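PDB 2YQU: 2-oxoglutarate dehydrogenase E3 component, which probably catalyses the NAD(+)-dependent reoxidation of dihydrolipoyl groups to lipoyl groups, using one bound FAD per subunit. Local coordinates for residues A[305-319]-A[329-341]. Numbering follows the deposited sequence.
Sequences RGPMLAHKASEEGIA and GHVDYQAIPSVVY. With FAD (flavin-adenine dinucleotide), chain D; CO3 (carbonate ion), chain C.
From Ala319 and Gly329, whose CA atoms lie 4.6 Å apart, segment 329-341 runs back alongside the first turns of helix 310-326 toward its N-terminus, diverging to 7.6 Å between the CA atoms of Leu309 and Ser338. Apolar contacts line the path: Val331 CG2 rests on Ala319 CB and beside Glu316 CG, while Ile336 CG2 touches both Leu309 CD1 and the edge of the His311 imidazole. From that same edge His311 NE2 donates to Pro337 O over 2.6 Å, in both the ring plane and the carbonyl plane. A chi1 of 53° tucks the His311 ring between the backbone N and C, with NE2 reaching the Pro337 carbonyl.

The polar half centres on Glu316. Tyr333 OH donates to Glu316 OE2 at 2.6 Å through the anti lone pair, carboxylate and ring standing 77° apart; Arg305 NH1 meets Glu316 OE2 at 2.9 Å on the syn side but 33° out of the carboxylate plane. Arg305 NH2 in turn donates to Tyr333 OH at 3.2 Å, closing a triangle, while Lys312 NZ bridges to Glu316 OE1 at 2.8 Å. Val331 CG1 covers the centre of one Tyr333 face. Were Glu316 replaced by an alanine, Arg305 and Lys312 would probably lose their shared counter-charge and the Tyr333 hydroxyl its acceptor.

The helix starts at the flavin, where Ala310 N donates to FAD O2. Two cationic side chains on one carboxylate probably keep it ionised, and this network, with the histidine bond, joins the segment leading into the antiparallel dimerisation-domain sheet to the helix whose start meets FAD.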
loop_
_atom_site.group_PDB
_atom_site.type_symbol
_atom_site.label_atom_id
_atom_site.label_comp_id
_atom_site.label_asym_id
_atom_site.label_seq_id
_atom_site.Cartn_x
_atom_site.Cartn_y
_atom_site.Cartn_z
ATOM N N ARG A 305 -12.661 -3.946 26.731
ATOM C CA ARG A 305 -13.541 -3.392 25.695
ATOM C C ARG A 305 -12.763 -2.921 24.470
ATOM O O ARG A 305 -11.578 -2.619 24.563
ATOM C CB ARG A 305 -14.375 -2.224 26.249
ATOM C CG ARG A 305 -13.657 -0.864 26.344
ATOM C CD ARG A 305 -12.608 -0.787 27.438
ATOM N NE ARG A 305 -11.868 0.478 27.425
ATOM C CZ ARG A 305 -10.752 0.703 26.738
ATOM N NH1 ARG A 305 -10.224 -0.238 25.960
ATOM N NH2 ARG A 305 -10.161 1.885 26.826
ATOM N N GLY A 306 -13.450 -2.835 23.334
ATOM C CA GLY A 306 -12.876 -2.277 22.122
ATOM C C GLY A 306 -12.601 -3.341 21.076
ATOM O O GLY A 306 -12.720 -4.536 21.369
ATOM N N PRO A 307 -12.214 -2.919 19.865
ATOM C CA PRO A 307 -11.998 -3.853 18.754
ATOM C C PRO A 307 -10.943 -4.907 19.087
ATOM O O PRO A 307 -9.865 -4.572 19.578
ATOM C CB PRO A 307 -11.530 -2.942 17.606
ATOM C CG PRO A 307 -11.977 -1.584 17.975
ATOM C CD PRO A 307 -11.961 -1.524 19.469
ATOM N N MET A 308 -11.258 -6.165 18.804
ATOM C CA MET A 308 -10.379 -7.266 19.138
ATOM C C MET A 308 -9.377 -7.443 18.010
ATOM O O MET A 308 -9.517 -8.341 17.170
ATOM C CB MET A 308 -11.180 -8.540 19.392
ATOM C CG MET A 308 -11.901 -8.535 20.709
ATOM S SD MET A 308 -12.706 -10.114 21.026
ATOM C CE MET A 308 -14.148 -9.528 21.722
ATOM N N LEU A 309 -8.373 -6.568 18.016
ATOM C CA LEU A 309 -7.330 -6.517 17.002
ATOM C C LEU A 309 -5.946 -6.508 17.640
ATOM O O LEU A 309 -5.744 -5.973 18.737
ATOM C CB LEU A 309 -7.494 -5.272 16.128
ATOM C CG LEU A 309 -8.911 -4.961 15.657
ATOM C CD1 LEU A 309 -8.955 -3.591 15.003
ATOM C CD2 LEU A 309 -9.405 -6.022 14.688
ATOM N N ALA A 310 -4.989 -7.100 16.937
ATOM C CA ALA A 310 -3.635 -7.244 17.440
ATOM C C ALA A 310 -2.994 -5.888 17.701
ATOM O O ALA A 310 -2.441 -5.656 18.757
ATOM C CB ALA A 310 -2.796 -8.048 16.485
ATOM N N HIS A 311 -3.095 -4.987 16.739
ATOM C CA HIS A 311 -2.507 -3.657 16.900
ATOM C C HIS A 311 -3.257 -2.760 17.891
ATOM O O HIS A 311 -2.673 -1.795 18.402
ATOM C CB HIS A 311 -2.356 -2.968 15.548
ATOM C CG HIS A 311 -3.613 -2.915 14.738
ATOM N ND1 HIS A 311 -3.922 -3.855 13.781
ATOM C CD2 HIS A 311 -4.625 -2.018 14.720
ATOM C CE1 HIS A 311 -5.066 -3.534 13.200
ATOM N NE2 HIS A 311 -5.516 -2.426 13.757
ATOM N N LYS A 312 -4.532 -3.064 18.153
ATOM C CA LYS A 312 -5.285 -2.409 19.211
ATOM C C LYS A 312 -4.659 -2.849 20.521
ATOM O O LYS A 312 -4.365 -2.027 21.371
ATOM C CB LYS A 312 -6.767 -2.812 19.182
ATOM C CG LYS A 312 -7.626 -2.142 20.227
ATOM C CD LYS A 312 -7.692 -2.934 21.507
ATOM C CE LYS A 312 -9.022 -2.733 22.216
ATOM N NZ LYS A 312 -9.037 -3.474 23.513
ATOM N N ALA A 313 -4.442 -4.150 20.654
ATOM C CA ALA A 313 -3.869 -4.702 21.887
ATOM C C ALA A 313 -2.490 -4.111 22.165
ATOM O O ALA A 313 -2.203 -3.716 23.298
ATOM C CB ALA A 313 -3.773 -6.208 21.808
ATOM N N SER A 314 -1.639 -4.058 21.140
ATOM C CA SER A 314 -0.273 -3.574 21.290
ATOM C C SER A 314 -0.247 -2.086 21.628
ATOM O O SER A 314 0.526 -1.659 22.466
ATOM C CB SER A 314 0.558 -3.869 20.035
ATOM O OG SER A 314 0.024 -3.211 18.894
ATOM N N GLU A 315 -1.099 -1.294 20.987
ATOM C CA GLU A 315 -1.143 0.130 21.288
ATOM C C GLU A 315 -1.593 0.382 22.718
ATOM O O GLU A 315 -1.122 1.318 23.360
ATOM C CB GLU A 315 -2.041 0.877 20.299
ATOM C CG GLU A 315 -1.453 0.963 18.897
ATOM C CD GLU A 315 -0.325 1.972 18.768
ATOM O OE1 GLU A 315 0.437 2.161 19.735
ATOM O OE2 GLU A 315 -0.191 2.574 17.682
ATOM N N GLU A 316 -2.487 -0.471 23.217
ATOM C CA GLU A 316 -2.969 -0.371 24.589
ATOM C C GLU A 316 -1.863 -0.779 25.556
ATOM O O GLU A 316 -1.727 -0.193 26.623
ATOM C CB GLU A 316 -4.226 -1.221 24.795
ATOM C CG GLU A 316 -5.489 -0.532 24.322
ATOM C CD GLU A 316 -6.744 -1.359 24.470
ATOM O OE1 GLU A 316 -6.651 -2.590 24.621
ATOM O OE2 GLU A 316 -7.840 -0.765 24.410
ATOM N N GLY A 317 -1.068 -1.767 25.163
ATOM C CA GLY A 317 0.089 -2.190 25.932
ATOM C C GLY A 317 1.090 -1.050 26.092
ATOM O O GLY A 317 1.576 -0.799 27.198
ATOM N N ILE A 318 1.363 -0.345 24.997
ATOM C CA ILE A 318 2.277 0.800 25.010
ATOM C C ILE A 318 1.751 1.887 25.950
ATOM O O ILE A 318 2.501 2.411 26.793
ATOM C CB ILE A 318 2.464 1.381 23.576
ATOM C CG1 ILE A 318 3.164 0.375 22.649
ATOM C CG2 ILE A 318 3.236 2.707 23.625
ATOM C CD1 ILE A 318 4.542 0.009 23.031
ATOM N N ALA A 319 0.470 2.228 25.804
ATOM C CA ALA A 319 -0.153 3.299 26.589
ATOM C C ALA A 319 -0.209 2.951 28.072
ATOM O O ALA A 319 -0.043 3.826 28.921
ATOM C CB ALA A 319 -1.561 3.590 26.073
ATOM N N GLY A 329 -0.801 8.482 29.351
ATOM C CA GLY A 329 -0.850 7.601 28.197
ATOM C C GLY A 329 -2.142 7.832 27.438
ATOM O O GLY A 329 -3.070 8.474 27.948
ATOM N N HIS A 330 -2.222 7.307 26.225
ATOM C CA HIS A 330 -3.403 7.534 25.399
ATOM C C HIS A 330 -3.343 6.697 24.127
ATOM O O HIS A 330 -2.288 6.539 23.518
ATOM C CB HIS A 330 -3.522 9.035 25.078
ATOM C CG HIS A 330 -4.458 9.360 23.955
ATOM N ND1 HIS A 330 -5.772 9.720 24.163
ATOM C CD2 HIS A 330 -4.263 9.407 22.616
ATOM C CE1 HIS A 330 -6.347 9.967 23.000
ATOM N NE2 HIS A 330 -5.454 9.784 22.045
ATOM N N VAL A 331 -4.486 6.127 23.764
ATOM C CA VAL A 331 -4.649 5.443 22.499
ATOM C C VAL A 331 -5.657 6.220 21.673
ATOM O O VAL A 331 -6.716 6.601 22.168
ATOM C CB VAL A 331 -5.181 4.014 22.688
ATOM C CG1 VAL A 331 -5.402 3.343 21.328
ATOM C CG2 VAL A 331 -4.210 3.205 23.551
ATOM N N ASP A 332 -5.322 6.457 20.414
ATOM C CA ASP A 332 -6.257 7.086 19.505
ATOM C C ASP A 332 -7.058 5.995 18.827
ATOM O O ASP A 332 -6.643 5.480 17.795
ATOM C CB ASP A 332 -5.528 7.929 18.468
ATOM C CG ASP A 332 -6.478 8.726 17.615
ATOM O OD1 ASP A 332 -7.711 8.537 17.756
ATOM O OD2 ASP A 332 -6.086 9.570 16.787
ATOM N N TYR A 333 -8.201 5.646 19.412
ATOM C CA TYR A 333 -9.045 4.569 18.868
ATOM C C TYR A 333 -9.589 4.893 17.474
ATOM O O TYR A 333 -9.829 3.989 16.678
ATOM C CB TYR A 333 -10.176 4.222 19.847
ATOM C CG TYR A 333 -9.626 3.586 21.102
ATOM C CD1 TYR A 333 -9.202 2.262 21.097
ATOM C CD2 TYR A 333 -9.476 4.321 22.269
ATOM C CE1 TYR A 333 -8.656 1.684 22.232
ATOM C CE2 TYR A 333 -8.932 3.739 23.417
ATOM C CZ TYR A 333 -8.524 2.427 23.381
ATOM O OH TYR A 333 -7.984 1.839 24.509
ATOM N N GLN A 334 -9.746 6.178 17.173
ATOM C CA GLN A 334 -10.257 6.614 15.861
ATOM C C GLN A 334 -9.265 6.452 14.703
ATOM O O GLN A 334 -9.644 6.580 13.529
ATOM C CB GLN A 334 -10.687 8.080 15.937
ATOM C CG GLN A 334 -11.789 8.330 16.930
ATOM C CD GLN A 334 -12.945 7.386 16.732
ATOM O OE1 GLN A 334 -13.618 7.436 15.698
ATOM N NE2 GLN A 334 -13.166 6.499 17.701
ATOM N N ALA A 335 -8.004 6.184 15.022
ATOM C CA ALA A 335 -6.972 6.005 14.006
ATOM C C ALA A 335 -6.570 4.542 13.826
ATOM O O ALA A 335 -5.610 4.254 13.122
ATOM C CB ALA A 335 -5.756 6.851 14.349
ATOM N N ILE A 336 -7.290 3.628 14.486
ATOM C CA ILE A 336 -6.989 2.200 14.414
ATOM C C ILE A 336 -7.775 1.564 13.273
ATOM O O ILE A 336 -9.007 1.477 13.350
ATOM C CB ILE A 336 -7.350 1.504 15.753
ATOM C CG1 ILE A 336 -6.389 1.972 16.843
ATOM C CG2 ILE A 336 -7.310 -0.018 15.603
ATOM C CD1 ILE A 336 -6.696 1.398 18.242
ATOM N N PRO A 337 -7.087 1.104 12.228
ATOM C CA PRO A 337 -7.772 0.435 11.117
ATOM C C PRO A 337 -8.198 -0.983 11.450
ATOM O O PRO A 337 -7.556 -1.665 12.256
ATOM C CB PRO A 337 -6.709 0.399 10.026
ATOM C CG PRO A 337 -5.436 0.367 10.752
ATOM C CD PRO A 337 -5.635 1.180 11.991
ATOM N N SER A 338 -9.293 -1.405 10.834
ATOM C CA SER A 338 -9.732 -2.788 10.878
ATOM C C SER A 338 -9.779 -3.269 9.435
ATOM O O SER A 338 -10.407 -2.636 8.586
ATOM C CB SER A 338 -11.096 -2.895 11.552
ATOM O OG SER A 338 -11.545 -4.240 11.556
ATOM N N VAL A 339 -9.098 -4.374 9.157
ATOM C CA VAL A 339 -8.892 -4.844 7.787
ATOM C C VAL A 339 -9.241 -6.321 7.655
ATOM O O VAL A 339 -9.012 -7.101 8.569
ATOM C CB VAL A 339 -7.419 -4.633 7.342
ATOM C CG1 VAL A 339 -7.237 -4.943 5.856
ATOM C CG2 VAL A 339 -6.972 -3.217 7.660
ATOM N N VAL A 340 -9.794 -6.684 6.504
ATOM C CA VAL A 340 -10.058 -8.063 6.136
ATOM C C VAL A 340 -9.130 -8.396 4.974
ATOM O O VAL A 340 -9.149 -7.705 3.954
ATOM C CB VAL A 340 -11.519 -8.246 5.682
ATOM C CG1 VAL A 340 -11.819 -9.715 5.410
ATOM C CG2 VAL A 340 -12.493 -7.651 6.713
ATOM N N TYR A 341 -8.334 -9.451 5.115
ATOM C CA TYR A 341 -7.209 -9.714 4.197
ATOM C C TYR A 341 -7.544 -10.720 3.086
ATOM O O TYR A 341 -6.697 -11.490 2.624
ATOM C CB TYR A 341 -5.987 -10.127 5.001
ATOM C CG TYR A 341 -5.487 -8.971 5.830
ATOM C CD1 TYR A 341 -5.688 -8.928 7.203
ATOM C CD2 TYR A 341 -4.887 -7.878 5.221
ATOM C CE1 TYR A 341 -5.250 -7.836 7.958
ATOM C CE2 TYR A 341 -4.456 -6.792 5.964
ATOM C CZ TYR A 341 -4.623 -6.789 7.329
ATOM O OH TYR A 341 -4.194 -5.690 8.036
HETATM P PA FAD D . -3.645 -12.916 22.798
HETATM O O1A FAD D . -4.761 -13.891 22.730
HETATM O O2A FAD D . -2.929 -12.720 21.455
HETATM O O5B FAD D . -2.626 -13.373 23.944
HETATM C C5B FAD D . -3.123 -13.818 25.182
HETATM C C4B FAD D . -2.125 -14.816 25.729
HETATM O O4B FAD D . -2.370 -14.967 27.112
HETATM C C3B FAD D . -2.264 -16.201 25.101
HETATM O O3B FAD D . -1.044 -16.592 24.512
HETATM C C2B FAD D . -2.625 -17.111 26.259
HETATM O O2B FAD D . -1.982 -18.362 26.169
HETATM C C1B FAD D . -2.155 -16.315 27.465
HETATM N N9A FAD D . -2.865 -16.528 28.731
HETATM C C8A FAD D . -4.207 -16.409 28.986
HETATM N N7A FAD D . -4.420 -16.630 30.296
HETATM C C5A FAD D . -3.229 -16.891 30.884
HETATM C C6A FAD D . -2.861 -17.188 32.193
HETATM N N6A FAD D . -3.717 -17.122 33.210
HETATM N N1A FAD D . -1.531 -17.394 32.452
HETATM C C2A FAD D . -0.563 -17.319 31.481
HETATM N N3A FAD D . -0.935 -17.015 30.188
HETATM C C4A FAD D . -2.245 -16.819 29.910
HETATM N N1 FAD D . -6.066 -9.399 14.543
HETATM C C2 FAD D . -5.572 -8.423 13.705
HETATM O O2 FAD D . -5.361 -7.277 14.114
HETATM N N3 FAD D . -5.309 -8.726 12.392
HETATM C C4 FAD D . -5.544 -9.991 11.903
HETATM O O4 FAD D . -5.107 -10.247 10.794
HETATM C C4X FAD D . -6.038 -10.993 12.736
HETATM N N5 FAD D . -6.276 -12.270 12.252
HETATM C C5X FAD D . -6.766 -13.245 13.118
HETATM C C6 FAD D . -7.006 -14.531 12.626
HETATM C C7 FAD D . -7.502 -15.527 13.480
HETATM C C7M FAD D . -7.649 -16.925 12.941
HETATM C C8 FAD D . -7.751 -15.235 14.818
HETATM C C8M FAD D . -7.973 -16.335 15.824
HETATM C C9 FAD D . -7.514 -13.949 15.305
HETATM C C9A FAD D . -7.029 -12.946 14.457
HETATM N N10 FAD D . -6.802 -11.652 14.933
HETATM C C10 FAD D . -6.304 -10.687 14.069
HETATM C "C1'" FAD D . -7.177 -11.225 16.329
HETATM C "C2'" FAD D . -5.911 -11.244 17.190
HETATM O "O2'" FAD D . -5.338 -12.542 17.209
HETATM C "C3'" FAD D . -6.164 -10.732 18.604
HETATM O "O3'" FAD D . -6.820 -9.479 18.546
HETATM C "C4'" FAD D . -4.854 -10.549 19.362
HETATM O "O4'" FAD D . -4.154 -11.767 19.433
HETATM C "C5'" FAD D . -5.115 -9.976 20.760
HETATM O "O5'" FAD D . -3.906 -9.886 21.481
HETATM P P FAD D . -3.898 -10.030 23.082
HETATM O O1P FAD D . -2.512 -9.783 23.584
HETATM O O2P FAD D . -4.995 -9.196 23.718
HETATM O O3P FAD D . -4.286 -11.564 23.399
HETATM C C CO3 C . 1.482 -5.499 16.809
HETATM O O1 CO3 C . 2.720 -5.881 17.013
HETATM O O2 CO3 C . 0.519 -6.364 16.898
HETATM O O3 CO3 C . 1.185 -4.260 16.521
#